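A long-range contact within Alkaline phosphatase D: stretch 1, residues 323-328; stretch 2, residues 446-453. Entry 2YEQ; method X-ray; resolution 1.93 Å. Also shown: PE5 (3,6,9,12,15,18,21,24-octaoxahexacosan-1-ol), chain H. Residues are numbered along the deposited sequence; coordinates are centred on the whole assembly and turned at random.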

ATOM      1  N   ALA A 323      18.407   9.929 -11.346  1.00 26.46           N
ATOM      2  CA  ALA A 323      17.782  10.662 -10.250  1.00 25.19           C
ATOM      3  C   ALA A 323      18.638  10.587  -9.013  1.00 24.04           C
ATOM      4  O   ALA A 323      19.455   9.697  -8.894  1.00 24.94           O
ATOM      5  CB  ALA A 323      16.375  10.112  -9.957  1.00 23.62           C
ATOM      6  N   HIS A 324      18.440  11.522  -8.082  1.00 24.61           N
ATOM      7  CA  HIS A 324      19.135  11.494  -6.786  1.00 25.03           C
ATOM      8  C   HIS A 324      18.789  10.295  -5.922  1.00 26.55           C
ATOM      9  O   HIS A 324      19.594   9.903  -5.073  1.00 22.14           O
ATOM     10  CB  HIS A 324      18.856  12.762  -5.972  1.00 27.85           C
ATOM     11  CG  HIS A 324      19.496  13.987  -6.547  1.00 30.39           C
ATOM     12  ND1 HIS A 324      20.858  14.186  -6.532  1.00 33.37           N
ATOM     13  CD2 HIS A 324      18.966  15.052  -7.198  1.00 32.89           C
ATOM     14  CE1 HIS A 324      21.140  15.329  -7.137  1.00 32.51           C
ATOM     15  NE2 HIS A 324      20.011  15.869  -7.559  1.00 29.57           N
ATOM     16  N   TRP A 325      17.589   9.733  -6.110  1.00 23.35           N
ATOM     17  CA  TRP A 325      17.148   8.565  -5.353  1.00 22.81           C
ATOM     18  C   TRP A 325      16.435   7.547  -6.260  1.00 21.72           C
ATOM     19  O   TRP A 325      15.782   7.911  -7.246  1.00 23.28           O
ATOM     20  CB  TRP A 325      16.195   8.987  -4.246  1.00 23.85           C
ATOM     21  CG  TRP A 325      16.809   9.925  -3.243  1.00 23.57           C
ATOM     22  CD1 TRP A 325      16.744  11.286  -3.249  1.00 24.29           C
ATOM     23  CD2 TRP A 325      17.601   9.568  -2.126  1.00 22.68           C
ATOM     24  NE1 TRP A 325      17.440  11.806  -2.179  1.00 22.83           N
ATOM     25  CE2 TRP A 325      17.976  10.769  -1.471  1.00 24.57           C
ATOM     26  CE3 TRP A 325      18.033   8.350  -1.602  1.00 23.20           C
ATOM     27  CZ2 TRP A 325      18.767  10.774  -0.334  1.00 24.08           C
ATOM     28  CZ3 TRP A 325      18.791   8.353  -0.482  1.00 25.12           C
ATOM     29  CH2 TRP A 325      19.159   9.561   0.154  1.00 25.24           C
ATOM     30  N   ASN A 326      16.589   6.276  -5.920  1.00 23.47           N
ATOM     31  CA  ASN A 326      15.909   5.168  -6.622  1.00 21.36           C
ATOM     32  C   ASN A 326      15.076   4.482  -5.576  1.00 20.08           C
ATOM     33  O   ASN A 326      15.584   4.106  -4.530  1.00 19.19           O
ATOM     34  CB  ASN A 326      16.935   4.207  -7.204  1.00 24.44           C
ATOM     35  CG  ASN A 326      17.633   4.775  -8.384  1.00 21.72           C
ATOM     36  OD1 ASN A 326      17.006   5.072  -9.393  1.00 24.62           O
ATOM     37  ND2 ASN A 326      18.960   4.934  -8.283  1.00 24.40           N
ATOM     38  N   VAL A 327      13.771   4.399  -5.813  1.00 19.50           N
ATOM     39  CA  VAL A 327      12.838   3.957  -4.772  1.00 18.68           C
ATOM     40  C   VAL A 327      12.108   2.702  -5.259  1.00 17.43           C
ATOM     41  O   VAL A 327      11.712   2.648  -6.419  1.00 17.41           O
ATOM     42  CB  VAL A 327      11.828   5.065  -4.438  1.00 18.82           C
ATOM     43  CG1 VAL A 327      10.874   4.646  -3.277  1.00 18.30           C
ATOM     44  CG2 VAL A 327      12.585   6.378  -4.071  1.00 20.49           C
ATOM     45  N   LEU A 328      12.022   1.709  -4.380  1.00 19.10           N
ATOM     46  CA  LEU A 328      11.187   0.525  -4.580  1.00 20.15           C
ATOM     47  C   LEU A 328       9.965   0.636  -3.668  1.00 16.94           C
ATOM     48  O   LEU A 328      10.051   0.460  -2.476  1.00 19.44           O
ATOM     49  CB  LEU A 328      11.959  -0.760  -4.254  1.00 22.57           C
ATOM     50  CG  LEU A 328      13.256  -1.090  -4.995  1.00 26.01           C
ATOM     51  CD1 LEU A 328      13.626  -2.595  -4.766  1.00 25.03           C
ATOM     52  CD2 LEU A 328      13.138  -0.717  -6.431  1.00 25.79           C
ATOM     53  N   THR A 446      10.243  12.943   3.655  1.00 22.22           N
ATOM     54  CA  THR A 446      10.664  14.226   3.089  1.00 21.80           C
ATOM     55  C   THR A 446      12.007  14.051   2.434  1.00 20.90           C
ATOM     56  O   THR A 446      12.966  13.631   3.065  1.00 20.77           O
ATOM     57  CB  THR A 446      10.769  15.305   4.173  1.00 27.74           C
ATOM     58  OG1 THR A 446       9.525  15.388   4.880  1.00 26.36           O
ATOM     59  CG2 THR A 446      11.090  16.656   3.545  1.00 27.68           C
ATOM     60  N   VAL A 447      12.062  14.311   1.147  1.00 19.90           N
ATOM     61  CA  VAL A 447      13.204  13.961   0.352  1.00 22.12           C
ATOM     62  C   VAL A 447      13.833  15.201  -0.242  1.00 22.53           C
ATOM     63  O   VAL A 447      13.142  16.007  -0.856  1.00 24.08           O
ATOM     64  CB  VAL A 447      12.798  13.035  -0.803  1.00 21.57           C
ATOM     65  CG1 VAL A 447      14.044  12.596  -1.617  1.00 21.71           C
ATOM     66  CG2 VAL A 447      12.008  11.825  -0.239  1.00 23.45           C
ATOM     67  N   THR A 448      15.152  15.304  -0.097  1.00 24.90           N
ATOM     68  CA  THR A 448      15.956  16.321  -0.756  1.00 24.74           C
ATOM     69  C   THR A 448      17.096  15.601  -1.460  1.00 25.81           C
ATOM     70  O   THR A 448      17.337  14.435  -1.179  1.00 27.29           O
ATOM     71  CB  THR A 448      16.516  17.340   0.299  1.00 26.51           C
ATOM     72  OG1 THR A 448      17.339  16.656   1.245  1.00 28.83           O
ATOM     73  CG2 THR A 448      15.362  18.002   1.065  1.00 24.15           C
ATOM     74  N   PRO A 449      17.831  16.288  -2.334  1.00 26.77           N
ATOM     75  CA  PRO A 449      18.882  15.622  -3.110  1.00 28.71           C
ATOM     76  C   PRO A 449      19.926  14.856  -2.299  1.00 28.65           C
ATOM     77  O   PRO A 449      20.406  13.830  -2.774  1.00 32.63           O
ATOM     78  CB  PRO A 449      19.520  16.769  -3.892  1.00 27.93           C
ATOM     79  CG  PRO A 449      18.402  17.726  -4.093  1.00 25.76           C
ATOM     80  CD  PRO A 449      17.667  17.687  -2.771  1.00 26.39           C
ATOM     81  N   HIS A 450      20.254  15.318  -1.096  1.00 27.28           N
ATOM     82  CA  HIS A 450      21.323  14.684  -0.318  1.00 31.66           C
ATOM     83  C   HIS A 450      20.849  14.045   0.958  1.00 30.56           C
ATOM     84  O   HIS A 450      21.649  13.505   1.729  1.00 29.28           O
ATOM     85  CB  HIS A 450      22.425  15.713  -0.016  1.00 38.03           C
ATOM     86  CG  HIS A 450      22.988  16.340  -1.254  1.00 41.89           C
ATOM     87  ND1 HIS A 450      23.398  15.592  -2.339  1.00 48.84           N
ATOM     88  CD2 HIS A 450      23.143  17.637  -1.609  1.00 44.63           C
ATOM     89  CE1 HIS A 450      23.803  16.400  -3.304  1.00 45.44           C
ATOM     90  NE2 HIS A 450      23.664  17.647  -2.883  1.00 51.82           N
ATOM     91  N   GLN A 451      19.545  14.083   1.187  1.00 26.72           N
ATOM     92  CA  GLN A 451      19.000  13.529   2.394  1.00 27.30           C
ATOM     93  C   GLN A 451      17.570  12.979   2.257  1.00 24.26           C
ATOM     94  O   GLN A 451      16.703  13.630   1.668  1.00 25.66           O
ATOM     95  CB  GLN A 451      19.001  14.616   3.422  1.00 32.14           C
ATOM     96  CG  GLN A 451      18.646  14.153   4.758  1.00 38.65           C
ATOM     97  CD  GLN A 451      18.699  15.285   5.761  1.00 51.84           C
ATOM     98  OE1 GLN A 451      19.786  15.731   6.166  1.00 52.01           O
ATOM     99  NE2 GLN A 451      17.522  15.781   6.147  1.00 48.20           N
ATOM    100  N   TRP A 452      17.336  11.822   2.866  1.00 23.24           N
ATOM    101  CA  TRP A 452      16.000  11.218   2.948  1.00 21.14           C
ATOM    102  C   TRP A 452      15.622  11.169   4.402  1.00 20.52           C
ATOM    103  O   TRP A 452      16.322  10.568   5.204  1.00 25.38           O
ATOM    104  CB  TRP A 452      16.006   9.796   2.388  1.00 20.17           C
ATOM    105  CG  TRP A 452      14.621   9.185   2.251  1.00 18.59           C
ATOM    106  CD1 TRP A 452      13.777   8.833   3.246  1.00 20.54           C
ATOM    107  CD2 TRP A 452      13.958   8.891   1.029  1.00 17.36           C
ATOM    108  NE1 TRP A 452      12.594   8.336   2.717  1.00 18.59           N
ATOM    109  CE2 TRP A 452      12.697   8.345   1.353  1.00 19.45           C
ATOM    110  CE3 TRP A 452      14.294   9.048  -0.310  1.00 18.58           C
ATOM    111  CZ2 TRP A 452      11.781   7.955   0.381  1.00 18.77           C
ATOM    112  CZ3 TRP A 452      13.375   8.629  -1.290  1.00 19.87           C
ATOM    113  CH2 TRP A 452      12.137   8.106  -0.928  1.00 19.26           C
ATOM    114  N   LYS A 453      14.498  11.774   4.748  1.00 20.33           N
ATOM    115  CA  LYS A 453      13.986  11.681   6.099  1.00 21.61           C
ATOM    116  C   LYS A 453      12.653  10.932   6.128  1.00 21.36           C
ATOM    117  O   LYS A 453      11.779  11.202   5.301  1.00 26.03           O
ATOM    118  CB  LYS A 453      13.785  13.072   6.695  1.00 24.81           C
ATOM    119  CG  LYS A 453      13.145  13.046   8.069  1.00 29.27           C
ATOM    120  CD  LYS A 453      13.544  14.250   8.931  1.00 35.89           C
ATOM    121  CE  LYS A 453      13.150  15.527   8.315  1.00 39.45           C
ATOM    122  NZ  LYS A 453      13.261  16.707   9.284  1.00 38.23           N
TER
HETATM  123  C48 PE5 H 534       9.319  16.876   9.069  1.00 57.72           C
HETATM  124  C50 PE5 H 534      10.056  18.173   8.770  1.00 61.90           C
HETATM  125  O1  PE5 H 534      11.292  17.876   8.110  1.00 58.18           O
HETATM  126  C1  PE5 H 534      11.650  18.751   7.038  1.00 57.48           C
HETATM  127  C2  PE5 H 534      12.765  18.155   6.176  1.00 58.57           C
HETATM  128  O2  PE5 H 534      14.042  18.601   6.630  1.00 68.25           O
HETATM  129  C3  PE5 H 534      15.179  17.802   6.277  1.00 60.89           C
HETATM  130  C4  PE5 H 534      16.376  18.279   7.100  1.00 53.89           C
HETATM  131  O3  PE5 H 534      16.757  17.324   8.106  1.00 56.21           O
HETATM  132  C5  PE5 H 534      16.520  17.817   9.425  1.00 44.01           C
HETATM  133  C6  PE5 H 534      16.908  16.856  10.527  1.00 39.61           C
HETATM  134  O4  PE5 H 534      16.145  17.162  11.700  1.00 42.70           O
HETATM  135  C7  PE5 H 534      14.999  16.333  11.848  1.00 36.38           C
HETATM  136  C8  PE5 H 534      14.006  16.844  12.865  1.00 40.56           C
HETATM  137  O5  PE5 H 534      12.686  16.439  12.470  1.00 43.10           O
HETATM  138  C9  PE5 H 534      12.273  15.281  13.189  1.00 47.58           C

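What does W325 do to anchor the contact? It gives up more surface to the other stretch than any other residue here, and it uses both the polar and the apolar parts of its indole. With chi1 at -61° (m), the ring lies against the hairpin formed by residues 446-453, and W325 NE1 donates a hydrogen bond to T448 O at 2.8 Å, with an N-H...O angle of 163°. This is the one hydrogen bond between the two stretches. It meets the indole near the plane of the ring, as an N-H donor requires, and it spares a buried tryptophan an unpaired polar group. Alongside, W325 CD1 packs on V447 CG1 at 3.4 Å, while W325 CZ2 comes within 3.6 Å of Q451 C, so the indole also rests on the backbone of the hairpin.

How do two tryptophans share so little space? They meet edge to face. The edge of W452 is directed at the face of W325, with the planes at 73° and the five-membered ring of W325 5.4 Å, centroid to centroid, from the six-membered ring of W452; the closest side-chain atoms are W325 CD2 and W452 CE3, 3.8 Å apart. W452 CB adds a CH-pi contact, lying 4.1 Å from the centroid of the W325 six-membered ring. The far end of the W452 ring then reaches V327, where V327 CG2 touches W452 CH2 at 3.6 Å. All three residues are buried, and the branched valine offers a compact methyl surface to the large aromatic ring.

What closes the contact beside the turn? P449 and H324 do, at the point where the two backbones come nearest in register, with P449 CA and H324 CA 5.5 Å apart. P449 CB sits over one face of the imidazole, 3.7 Å from the ring centroid and only 5° off its normal, a nearly ideal CH-pi geometry. H324 CB also lies 3.7 Å from P449 O. Proline suits its place twice over: its phi of -54° fits the type I turn from T448 to Q451, and its ring presents a firm apolar surface to the histidine.

Why is the hairpin ready to receive W325? Its own backbone bonds fix its shape: T448 N donates to Q451 O at 2.9 Å, and Q451 N donates to T448 O at 3.3 Å. T448 O therefore accepts from both Q451 N and W325 NE1, tying the turn directly to the neighbouring stretch.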